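Local coordinates for uncharacterized protein (Eubacterium rectale, PDB 5COZ), which is of unknown function but has a domain resembling that of the regulatory protein YycH and a predicted lipoprotein signal, suggesting a role at the cell envelope, at residues R99-G103 with N104-L108; Q329-T332 with G333-S336; V346-Y350 with T351-Y355. One frame throughout, in Å; residues are numbered along the deposited sequence.

Contact 1: R99-G103 with N104-L108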
ATOM      1  N   ARG A  99      22.899  -1.437  16.106  1.00 13.50           N
ATOM      2  CA  ARG A  99      23.302  -2.830  15.869  1.00 15.19           C
ATOM      3  C   ARG A  99      23.643  -3.022  14.416  1.00 17.69           C
ATOM      4  O   ARG A  99      23.086  -2.327  13.560  1.00 14.14           O
ATOM      5  CB  ARG A  99      22.157  -3.839  16.186  1.00 18.77           C
ATOM      6  CG  ARG A  99      21.415  -3.641  17.469  1.00 27.78           C
ATOM      7  CD  ARG A  99      20.598  -4.875  17.791  1.00 20.39           C
ATOM      8  NE  ARG A  99      19.527  -5.168  16.839  1.00 16.52           N
ATOM      9  CZ  ARG A  99      18.315  -4.638  16.890  1.00 26.71           C
ATOM     10  NH1 ARG A  99      18.040  -3.676  17.769  1.00 24.79           N
ATOM     11  NH2 ARG A  99      17.376  -5.036  16.043  1.00 21.38           N
ATOM     12  N   SER A 100      24.494  -4.019  14.126  1.00 17.15           N
ATOM     13  CA  SER A 100      24.829  -4.443  12.767  1.00 18.73           C
ATOM     14  C   SER A 100      24.398  -5.883  12.619  1.00 24.64           C
ATOM     15  O   SER A 100      24.801  -6.711  13.440  1.00 25.09           O
ATOM     16  CB  SER A 100      26.325  -4.307  12.491  1.00 23.64           C
ATOM     17  OG  SER A 100      26.808  -2.996  12.729  1.00 37.14           O
ATOM     18  N   GLU A 101      23.559  -6.195  11.636  1.00 22.02           N
ATOM     19  CA  GLU A 101      23.097  -7.580  11.445  1.00 23.08           C
ATOM     20  C   GLU A 101      23.181  -7.955   9.991  1.00 27.02           C
ATOM     21  O   GLU A 101      22.449  -7.387   9.186  1.00 24.85           O
ATOM     22  CB  GLU A 101      21.664  -7.758  11.965  1.00 25.02           C
ATOM     23  CG  GLU A 101      21.639  -7.880  13.476  1.00 35.43           C
ATOM     24  CD  GLU A 101      20.330  -7.664  14.204  1.00 49.04           C
ATOM     25  OE1 GLU A 101      19.255  -7.856  13.591  1.00 39.94           O
ATOM     26  OE2 GLU A 101      20.388  -7.412  15.430  1.00 31.98           O
ATOM     27  N   ASN A 102      24.091  -8.905   9.644  1.00 27.33           N
ATOM     28  CA  ASN A 102      24.320  -9.381   8.262  1.00 27.95           C
ATOM     29  C   ASN A 102      24.578  -8.229   7.273  1.00 30.99           C
ATOM     30  O   ASN A 102      23.998  -8.197   6.187  1.00 32.23           O
ATOM     31  CB  ASN A 102      23.136 -10.218   7.770  1.00 28.87           C
ATOM     32  CG  ASN A 102      22.886 -11.460   8.573  1.00 50.30           C
ATOM     33  OD1 ASN A 102      23.800 -12.231   8.906  1.00 42.73           O
ATOM     34  ND2 ASN A 102      21.626 -11.689   8.874  1.00 40.53           N
ATOM     35  N   GLY A 103      25.423  -7.292   7.671  1.00 27.12           N
ATOM     36  CA  GLY A 103      25.781  -6.145   6.845  1.00 26.90           C
ATOM     37  C   GLY A 103      24.771  -5.011   6.845  1.00 29.16           C
ATOM     38  O   GLY A 103      25.013  -3.988   6.201  1.00 29.22           O
ATOM     39  N   ASN A 104      23.639  -5.172   7.558  1.00 23.76           N
ATOM     40  CA  ASN A 104      22.619  -4.126   7.656  1.00 22.69           C
ATOM     41  C   ASN A 104      22.777  -3.371   8.965  1.00 23.09           C
ATOM     42  O   ASN A 104      22.906  -4.001  10.010  1.00 23.48           O
ATOM     43  CB  ASN A 104      21.205  -4.719   7.570  1.00 25.81           C
ATOM     44  CG  ASN A 104      20.907  -5.487   6.296  1.00 45.79           C
ATOM     45  OD1 ASN A 104      20.328  -6.578   6.331  1.00 43.00           O
ATOM     46  ND2 ASN A 104      21.274  -4.935   5.145  1.00 31.93           N
ATOM     47  N   GLU A 105      22.740  -2.036   8.915  1.00 15.19           N
ATOM     48  CA  GLU A 105      22.839  -1.191  10.109  1.00 12.70           C
ATOM     49  C   GLU A 105      21.447  -0.875  10.636  1.00 12.88           C
ATOM     50  O   GLU A 105      20.539  -0.627   9.856  1.00 12.21           O
ATOM     51  CB  GLU A 105      23.605   0.128   9.837  1.00 14.21           C
ATOM     52  CG  GLU A 105      24.987  -0.029   9.209  1.00 18.69           C
ATOM     53  CD  GLU A 105      25.898  -1.015   9.919  1.00 38.51           C
ATOM     54  OE1 GLU A 105      25.979  -0.949  11.166  1.00 24.29           O
ATOM     55  OE2 GLU A 105      26.487  -1.885   9.237  1.00 31.72           O
ATOM     56  N   ILE A 106      21.275  -0.940  11.947  1.00 10.37           N
ATOM     57  CA  ILE A 106      19.991  -0.651  12.596  1.00 10.96           C
ATOM     58  C   ILE A 106      20.222   0.416  13.652  1.00 12.38           C
ATOM     59  O   ILE A 106      21.066   0.234  14.532  1.00 13.01           O
ATOM     60  CB  ILE A 106      19.426  -1.957  13.234  1.00 15.54           C
ATOM     61  CG1 ILE A 106      19.230  -3.067  12.172  1.00 16.49           C
ATOM     62  CG2 ILE A 106      18.131  -1.700  14.051  1.00 17.12           C
ATOM     63  CD1 ILE A 106      19.300  -4.490  12.738  1.00 23.50           C
ATOM     64  N   TYR A 107      19.503   1.543  13.541  1.00  9.80           N
ATOM     65  CA  TYR A 107      19.614   2.635  14.502  1.00  9.59           C
ATOM     66  C   TYR A 107      18.313   2.838  15.204  1.00 12.82           C
ATOM     67  O   TYR A 107      17.263   2.878  14.553  1.00 13.12           O
ATOM     68  CB  TYR A 107      20.013   3.939  13.826  1.00 10.11           C
ATOM     69  CG  TYR A 107      21.425   3.950  13.322  1.00  9.77           C
ATOM     70  CD1 TYR A 107      22.471   4.384  14.132  1.00 11.56           C
ATOM     71  CD2 TYR A 107      21.728   3.528  12.030  1.00  9.20           C
ATOM     72  CE1 TYR A 107      23.773   4.431  13.659  1.00 10.41           C
ATOM     73  CE2 TYR A 107      23.034   3.567  11.542  1.00 10.41           C
ATOM     74  CZ  TYR A 107      24.054   4.011  12.367  1.00 13.10           C
ATOM     75  OH  TYR A 107      25.349   4.059  11.903  1.00 15.26           O
ATOM     76  N   LEU A 108      18.378   3.016  16.516  1.00 10.54           N
ATOM     77  CA  LEU A 108      17.201   3.246  17.338  1.00 11.42           C
ATOM     78  C   LEU A 108      17.356   4.469  18.188  1.00 12.52           C
ATOM     79  O   LEU A 108      18.442   4.723  18.723  1.00 12.44           O
ATOM     80  CB  LEU A 108      16.929   2.044  18.278  1.00 12.87           C
ATOM     81  CG  LEU A 108      16.927   0.643  17.626  1.00 20.14           C
ATOM     82  CD1 LEU A 108      16.650  -0.423  18.661  1.00 22.81           C
ATOM     83  CD2 LEU A 108      15.867   0.521  16.560  1.00 24.44           C
TER
HETATM   84  O   HOH W   1      22.839  -2.830   4.242  1.00 44.83           O
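S100 OG donates a hydrogen bond to E105 OE1, 2.7 Å away. It meets OE1 on the syn side, close to the carboxylate plane. E105 is bent at chi2 (-51°), which brings its carboxylate back over the neighbouring strand. The same OE1 is also bonded by NE2 of H98, so two groups grip one oxygen. A leucine in place of E105 would probably leave the S100 hydroxyl and the H98 imidazole without this shared acceptor.

R99 N donates to I106 O, and I106 N returns a bond to R99 O. Nearer the turn, E101 N donates to N104 O at 2.8 Å. N104 N donates to E101 O at 3.0 Å. This is a tight beta hairpin, closed by a type I' turn from E101 to N104. N102 and G103 take the two central places, both with positive phi. A water accepts a bond from N104 ND2 and donates one to G103 O, so it ties the start of the second strand to the turn.

R99, E101, N104 and I106 share the other face. NE of R99 makes a salt bridge to E101 OE2, 2.8 Å away. E101 OE2 lies in the guanidinium plane, while NE meets it from above the carboxylate plane. I106 packs against both residues. Its CG2 lies over the rim of one guanidinium face, and its CD1 reaches E101 OE1 at 3.5 Å. At the guanidinium edge, L108 CD1 lies 3.6 Å from R99 NH1.

Contact 2: Q329-T332 with G333-S336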
ATOM      1  N   GLN A 329     -14.569 -18.356  -0.042  1.00 10.00           N
ATOM      2  CA  GLN A 329     -14.107 -19.739  -0.014  1.00 10.67           C
ATOM      3  C   GLN A 329     -14.659 -20.552   1.141  1.00 14.35           C
ATOM      4  O   GLN A 329     -14.853 -20.036   2.234  1.00 13.18           O
ATOM      5  CB  GLN A 329     -12.581 -19.759   0.036  1.00 11.61           C
ATOM      6  CG  GLN A 329     -11.962 -19.192  -1.238  1.00 11.61           C
ATOM      7  CD  GLN A 329     -10.452 -19.300  -1.275  1.00 14.54           C
ATOM      8  OE1 GLN A 329      -9.791 -19.646  -0.273  1.00 15.14           O
ATOM      9  NE2 GLN A 329      -9.888 -18.990  -2.447  1.00 13.53           N
ATOM     10  N   LEU A 330     -14.883 -21.845   0.898  1.00 13.91           N
ATOM     11  CA  LEU A 330     -15.354 -22.748   1.930  1.00 15.89           C
ATOM     12  C   LEU A 330     -14.216 -22.995   2.955  1.00 21.44           C
ATOM     13  O   LEU A 330     -13.087 -23.280   2.554  1.00 21.61           O
ATOM     14  CB  LEU A 330     -15.805 -24.047   1.258  1.00 16.76           C
ATOM     15  CG  LEU A 330     -16.453 -25.086   2.146  1.00 20.80           C
ATOM     16  CD1 LEU A 330     -17.771 -24.568   2.714  1.00 18.77           C
ATOM     17  CD2 LEU A 330     -16.664 -26.360   1.363  1.00 23.67           C
ATOM     18  N   VAL A 331     -14.506 -22.846   4.255  1.00 18.37           N
ATOM     19  CA  VAL A 331     -13.528 -23.069   5.335  1.00 18.52           C
ATOM     20  C   VAL A 331     -13.256 -24.580   5.430  1.00 24.92           C
ATOM     21  O   VAL A 331     -14.199 -25.370   5.337  1.00 23.06           O
ATOM     22  CB  VAL A 331     -14.039 -22.460   6.669  1.00 21.91           C
ATOM     23  CG1 VAL A 331     -13.191 -22.904   7.867  1.00 22.54           C
ATOM     24  CG2 VAL A 331     -14.062 -20.942   6.572  1.00 20.24           C
ATOM     25  N   THR A 332     -11.965 -24.982   5.550  1.00 24.46           N
ATOM     26  CA  THR A 332     -11.597 -26.409   5.621  1.00 25.32           C
ATOM     27  C   THR A 332     -12.317 -27.096   6.792  1.00 29.05           C
ATOM     28  O   THR A 332     -12.362 -26.554   7.901  1.00 29.22           O
ATOM     29  CB  THR A 332     -10.079 -26.593   5.733  1.00 32.65           C
ATOM     30  OG1 THR A 332      -9.408 -25.681   4.865  1.00 33.25           O
ATOM     31  CG2 THR A 332      -9.644 -28.028   5.437  1.00 31.29           C
ATOM     32  N   GLY A 333     -12.922 -28.245   6.511  1.00 27.33           N
ATOM     33  CA  GLY A 333     -13.659 -29.003   7.514  1.00 28.04           C
ATOM     34  C   GLY A 333     -15.103 -28.576   7.712  1.00 30.54           C
ATOM     35  O   GLY A 333     -15.832 -29.218   8.479  1.00 30.19           O
ATOM     36  N   GLU A 334     -15.538 -27.492   7.018  1.00 24.36           N
ATOM     37  CA  GLU A 334     -16.904 -26.975   7.132  1.00 23.14           C
ATOM     38  C   GLU A 334     -17.751 -27.415   5.950  1.00 26.03           C
ATOM     39  O   GLU A 334     -17.254 -27.489   4.829  1.00 26.24           O
ATOM     40  CB  GLU A 334     -16.899 -25.441   7.246  1.00 23.98           C
ATOM     41  CG  GLU A 334     -16.337 -24.911   8.556  1.00 28.58           C
ATOM     42  CD  GLU A 334     -17.177 -25.091   9.810  1.00 54.15           C
ATOM     43  OE1 GLU A 334     -18.339 -25.550   9.710  1.00 38.07           O
ATOM     44  OE2 GLU A 334     -16.668 -24.745  10.902  1.00 51.21           O
ATOM     45  N   ASN A 335     -19.040 -27.676   6.191  1.00 22.08           N
ATOM     46  CA  ASN A 335     -19.947 -28.075   5.122  1.00 21.79           C
ATOM     47  C   ASN A 335     -20.368 -26.870   4.267  1.00 21.48           C
ATOM     48  O   ASN A 335     -20.477 -27.009   3.048  1.00 21.04           O
ATOM     49  CB  ASN A 335     -21.189 -28.773   5.700  1.00 26.83           C
ATOM     50  CG  ASN A 335     -22.127 -29.320   4.651  1.00 52.44           C
ATOM     51  OD1 ASN A 335     -23.226 -28.794   4.428  1.00 46.93           O
ATOM     52  ND2 ASN A 335     -21.713 -30.382   3.974  1.00 45.49           N
ATOM     53  N   SER A 336     -20.616 -25.704   4.895  1.00 16.88           N
ATOM     54  CA  SER A 336     -21.087 -24.530   4.142  1.00 14.34           C
ATOM     55  C   SER A 336     -20.497 -23.188   4.607  1.00 16.38           C
ATOM     56  O   SER A 336     -20.599 -22.222   3.856  1.00 14.71           O
ATOM     57  CB  SER A 336     -22.615 -24.453   4.199  1.00 15.28           C
ATOM     58  OG  SER A 336     -23.069 -24.397   5.542  1.00 17.49           O
TER
HETATM   59  O   HOH W   2     -14.838 -28.041   3.689  1.00 45.13           O
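The backbone bond from E334 N to V331 O, 3.0 Å long, closes the chain on itself here. Water gives a second link: one molecule donates to V331 O and also to E334 O, the latter at 2.7 Å. V331 O therefore accepts from both the amide and the water.

The bond closes a type II beta turn from V331 to E334. It lies at the exposed tip of the connection between strand 314-330 and strand 338-348, which are antiparallel neighbours in the sheet. G333 holds the third place with phi 85°, a value that favours glycine.

The remaining contacts are van der Waals. V331 and E334 lie side by side and point the same way, with V331 CG1 3.8 Å from E334 CG. Beyond CG the glutamate bends (chi2 -72°), and its carboxylate leads away from the turn. L330 reaches across with its branched end. CG is anti to the backbone N (chi1 -175°), which carries CD1 to within 3.6 Å of S336 C. L330 CD2 lies 3.7 Å from E334 O.

Contact 3: V346-Y350 with T351-Y355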
ATOM      1  N   VAL A 346      -1.784 -10.653 -11.401  1.00  6.67           N
ATOM      2  CA  VAL A 346      -0.854  -9.661 -11.933  1.00  5.51           C
ATOM      3  C   VAL A 346      -0.585  -9.945 -13.391  1.00  7.04           C
ATOM      4  O   VAL A 346      -0.325 -11.093 -13.747  1.00  8.09           O
ATOM      5  CB  VAL A 346       0.486  -9.632 -11.147  1.00  8.76           C
ATOM      6  CG1 VAL A 346       1.367  -8.474 -11.623  1.00  8.31           C
ATOM      7  CG2 VAL A 346       0.266  -9.507  -9.645  1.00  7.96           C
ATOM      8  N   TYR A 347      -0.623  -8.902 -14.211  1.00  6.17           N
ATOM      9  CA  TYR A 347      -0.353  -8.989 -15.639  1.00  6.13           C
ATOM     10  C   TYR A 347       0.783  -8.084 -16.028  1.00  6.75           C
ATOM     11  O   TYR A 347       0.818  -6.941 -15.588  1.00  7.61           O
ATOM     12  CB  TYR A 347      -1.606  -8.553 -16.425  1.00  7.47           C
ATOM     13  CG  TYR A 347      -2.755  -9.514 -16.285  1.00  6.86           C
ATOM     14  CD1 TYR A 347      -3.597  -9.472 -15.171  1.00  7.62           C
ATOM     15  CD2 TYR A 347      -3.049 -10.426 -17.294  1.00  8.72           C
ATOM     16  CE1 TYR A 347      -4.637 -10.392 -15.027  1.00  6.94           C
ATOM     17  CE2 TYR A 347      -4.092 -11.332 -17.168  1.00  9.76           C
ATOM     18  CZ  TYR A 347      -4.879 -11.315 -16.034  1.00 11.16           C
ATOM     19  OH  TYR A 347      -5.896 -12.225 -15.976  1.00 11.00           O
ATOM     20  N   ASP A 348       1.654  -8.556 -16.909  1.00  5.37           N
ATOM     21  CA  ASP A 348       2.636  -7.676 -17.544  1.00  4.58           C
ATOM     22  C   ASP A 348       1.816  -6.592 -18.287  1.00  6.47           C
ATOM     23  O   ASP A 348       0.922  -6.932 -19.083  1.00  7.42           O
ATOM     24  CB  ASP A 348       3.503  -8.520 -18.491  1.00  5.71           C
ATOM     25  CG  ASP A 348       4.537  -7.769 -19.310  1.00 10.63           C
ATOM     26  OD1 ASP A 348       4.236  -6.628 -19.754  1.00  9.42           O
ATOM     27  OD2 ASP A 348       5.614  -8.355 -19.579  1.00 13.41           O
ATOM     28  N   ALA A 349       2.081  -5.287 -18.012  1.00  6.01           N
ATOM     29  CA  ALA A 349       1.190  -4.281 -18.615  1.00  7.03           C
ATOM     30  C   ALA A 349       1.401  -4.118 -20.111  1.00  7.07           C
ATOM     31  O   ALA A 349       0.483  -3.646 -20.782  1.00  8.29           O
ATOM     32  CB  ALA A 349       1.347  -2.935 -17.921  1.00  7.77           C
ATOM     33  N   TYR A 350       2.575  -4.491 -20.637  1.00  6.70           N
ATOM     34  CA  TYR A 350       2.823  -4.383 -22.074  1.00  6.67           C
ATOM     35  C   TYR A 350       2.224  -5.543 -22.819  1.00 10.37           C
ATOM     36  O   TYR A 350       1.620  -5.331 -23.864  1.00 12.02           O
ATOM     37  CB  TYR A 350       4.320  -4.368 -22.410  1.00  7.80           C
ATOM     38  CG  TYR A 350       5.133  -3.272 -21.764  1.00  8.29           C
ATOM     39  CD1 TYR A 350       4.875  -1.925 -22.035  1.00  9.05           C
ATOM     40  CD2 TYR A 350       6.199  -3.579 -20.928  1.00  9.11           C
ATOM     41  CE1 TYR A 350       5.662  -0.914 -21.471  1.00  9.38           C
ATOM     42  CE2 TYR A 350       6.973  -2.585 -20.344  1.00  9.74           C
ATOM     43  CZ  TYR A 350       6.741  -1.258 -20.672  1.00  9.22           C
ATOM     44  OH  TYR A 350       7.533  -0.310 -20.063  1.00  8.77           O
ATOM     45  N   THR A 351       2.456  -6.774 -22.332  1.00  8.03           N
ATOM     46  CA  THR A 351       2.080  -7.947 -23.114  1.00  8.18           C
ATOM     47  C   THR A 351       0.784  -8.596 -22.708  1.00 10.14           C
ATOM     48  O   THR A 351       0.247  -9.372 -23.497  1.00 10.66           O
ATOM     49  CB  THR A 351       3.191  -9.008 -23.038  1.00  9.20           C
ATOM     50  OG1 THR A 351       3.242  -9.541 -21.701  1.00  9.37           O
ATOM     51  CG2 THR A 351       4.564  -8.484 -23.467  1.00  9.30           C
ATOM     52  N   GLY A 352       0.314  -8.337 -21.495  1.00  7.12           N
ATOM     53  CA  GLY A 352      -0.861  -9.016 -20.959  1.00  8.19           C
ATOM     54  C   GLY A 352      -0.544 -10.410 -20.445  1.00  9.29           C
ATOM     55  O   GLY A 352      -1.464 -11.132 -20.084  1.00  8.82           O
ATOM     56  N   GLU A 353       0.748 -10.812 -20.417  1.00  7.44           N
ATOM     57  CA  GLU A 353       1.149 -12.107 -19.823  1.00  7.14           C
ATOM     58  C   GLU A 353       0.618 -12.162 -18.395  1.00  8.48           C
ATOM     59  O   GLU A 353       0.909 -11.268 -17.603  1.00  8.02           O
ATOM     60  CB  GLU A 353       2.673 -12.226 -19.787  1.00  9.19           C
ATOM     61  CG  GLU A 353       3.146 -13.482 -19.045  1.00 12.33           C
ATOM     62  CD  GLU A 353       4.648 -13.676 -18.956  1.00 20.25           C
ATOM     63  OE1 GLU A 353       5.409 -12.847 -19.512  1.00 14.30           O
ATOM     64  OE2 GLU A 353       5.063 -14.661 -18.298  1.00 18.70           O
ATOM     65  N   GLU A 354      -0.093 -13.236 -18.063  1.00  9.32           N
ATOM     66  CA  GLU A 354      -0.579 -13.448 -16.713  1.00  9.17           C
ATOM     67  C   GLU A 354       0.473 -14.179 -15.901  1.00 13.35           C
ATOM     68  O   GLU A 354       0.945 -15.251 -16.309  1.00 15.27           O
ATOM     69  CB  GLU A 354      -1.870 -14.260 -16.736  1.00 11.80           C
ATOM     70  CG  GLU A 354      -2.468 -14.258 -15.346  1.00 21.20           C
ATOM     71  CD  GLU A 354      -3.742 -15.042 -15.160  1.00 49.37           C
ATOM     72  OE1 GLU A 354      -4.003 -15.980 -15.953  1.00 35.20           O
ATOM     73  OE2 GLU A 354      -4.449 -14.752 -14.169  1.00 43.91           O
ATOM     74  N   TYR A 355       0.832 -13.621 -14.753  1.00  9.87           N
ATOM     75  CA  TYR A 355       1.808 -14.257 -13.867  1.00 10.82           C
ATOM     76  C   TYR A 355       1.137 -15.262 -12.974  1.00 18.29           C
ATOM     77  O   TYR A 355      -0.018 -15.104 -12.594  1.00 16.97           O
ATOM     78  CB  TYR A 355       2.531 -13.207 -13.041  1.00 11.23           C
ATOM     79  CG  TYR A 355       3.341 -12.252 -13.881  1.00 10.97           C
ATOM     80  CD1 TYR A 355       4.144 -12.715 -14.926  1.00 14.08           C
ATOM     81  CD2 TYR A 355       3.314 -10.883 -13.636  1.00 10.48           C
ATOM     82  CE1 TYR A 355       4.904 -11.834 -15.694  1.00 12.75           C
ATOM     83  CE2 TYR A 355       4.085 -10.000 -14.376  1.00 10.60           C
ATOM     84  CZ  TYR A 355       4.895 -10.483 -15.392  1.00 14.95           C
ATOM     85  OH  TYR A 355       5.654  -9.621 -16.121  1.00 16.61           O
TER
HETATM   86  O   HOH W   3      -2.040 -13.451 -12.043  1.00 15.98           O
HETATM   87  O   HOH W   4      -5.132 -14.763 -18.084  1.00 26.73           O
HETATM   88  O   HOH W   5       6.518 -10.596 -18.407  1.00 14.20           O
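D348 OD1 takes two backbone amides, Y350 N at 2.8 Å and T351 N at 3.1 Å. The first makes an Asx turn and arrives nearly along the C-O axis; the second comes from above the carboxylate plane. CG of D348 is anti to the backbone N (chi1 177°), which turns OD1 toward them. An ST turn follows, with E353 N donating to T351 OG1. Together they reverse the chain at the end of strand 338-348.

G352 N donates to D348 O, D348 N to E353 O, and Y355 N to V346 O, the last almost straight at 173°.

Side chains pack around the single beta bridge, Y347 with E354. E354 CG lies over the face of the Y347 ring in a CH-pi contact, 4.2 Å from the centroid. The Y355 side chain crosses those of V346 and D348 obliquely, with V346 CG1 at the ring edge, 3.7 Å from CD2.

Helix 276-288 adds the next layer: E283 OE1 bonds Y347 OH, and K282 NZ bonds G352 O. The Y350 hydroxyl reaches S61 OG and V59 O. One water accepts from Y355 OH at 2.6 Å and donates to both D348 OD2 and E353 OE1.

How the contacts relate
From the N terminus, contact 1 comes first. It closes the hairpin of strands 95-101 and 104-111, part of the antiparallel sheet. Contact 2 follows much later, in the mixed sheet, where it turns the chain between strands 314-330 and 338-348. Contact 3 turns the chain back at the far end of strand 338-348, beside helix 276-288. The three lie in series; none nests in or crosses another. Contacts 2 and 3 share a sheet, yet their centres are about 32 Å apart because strand 338-348 runs between them. Contact 1 is remote from both, its centre about 45 Å from that of contact 2 and about 37 Å from that of contact 3.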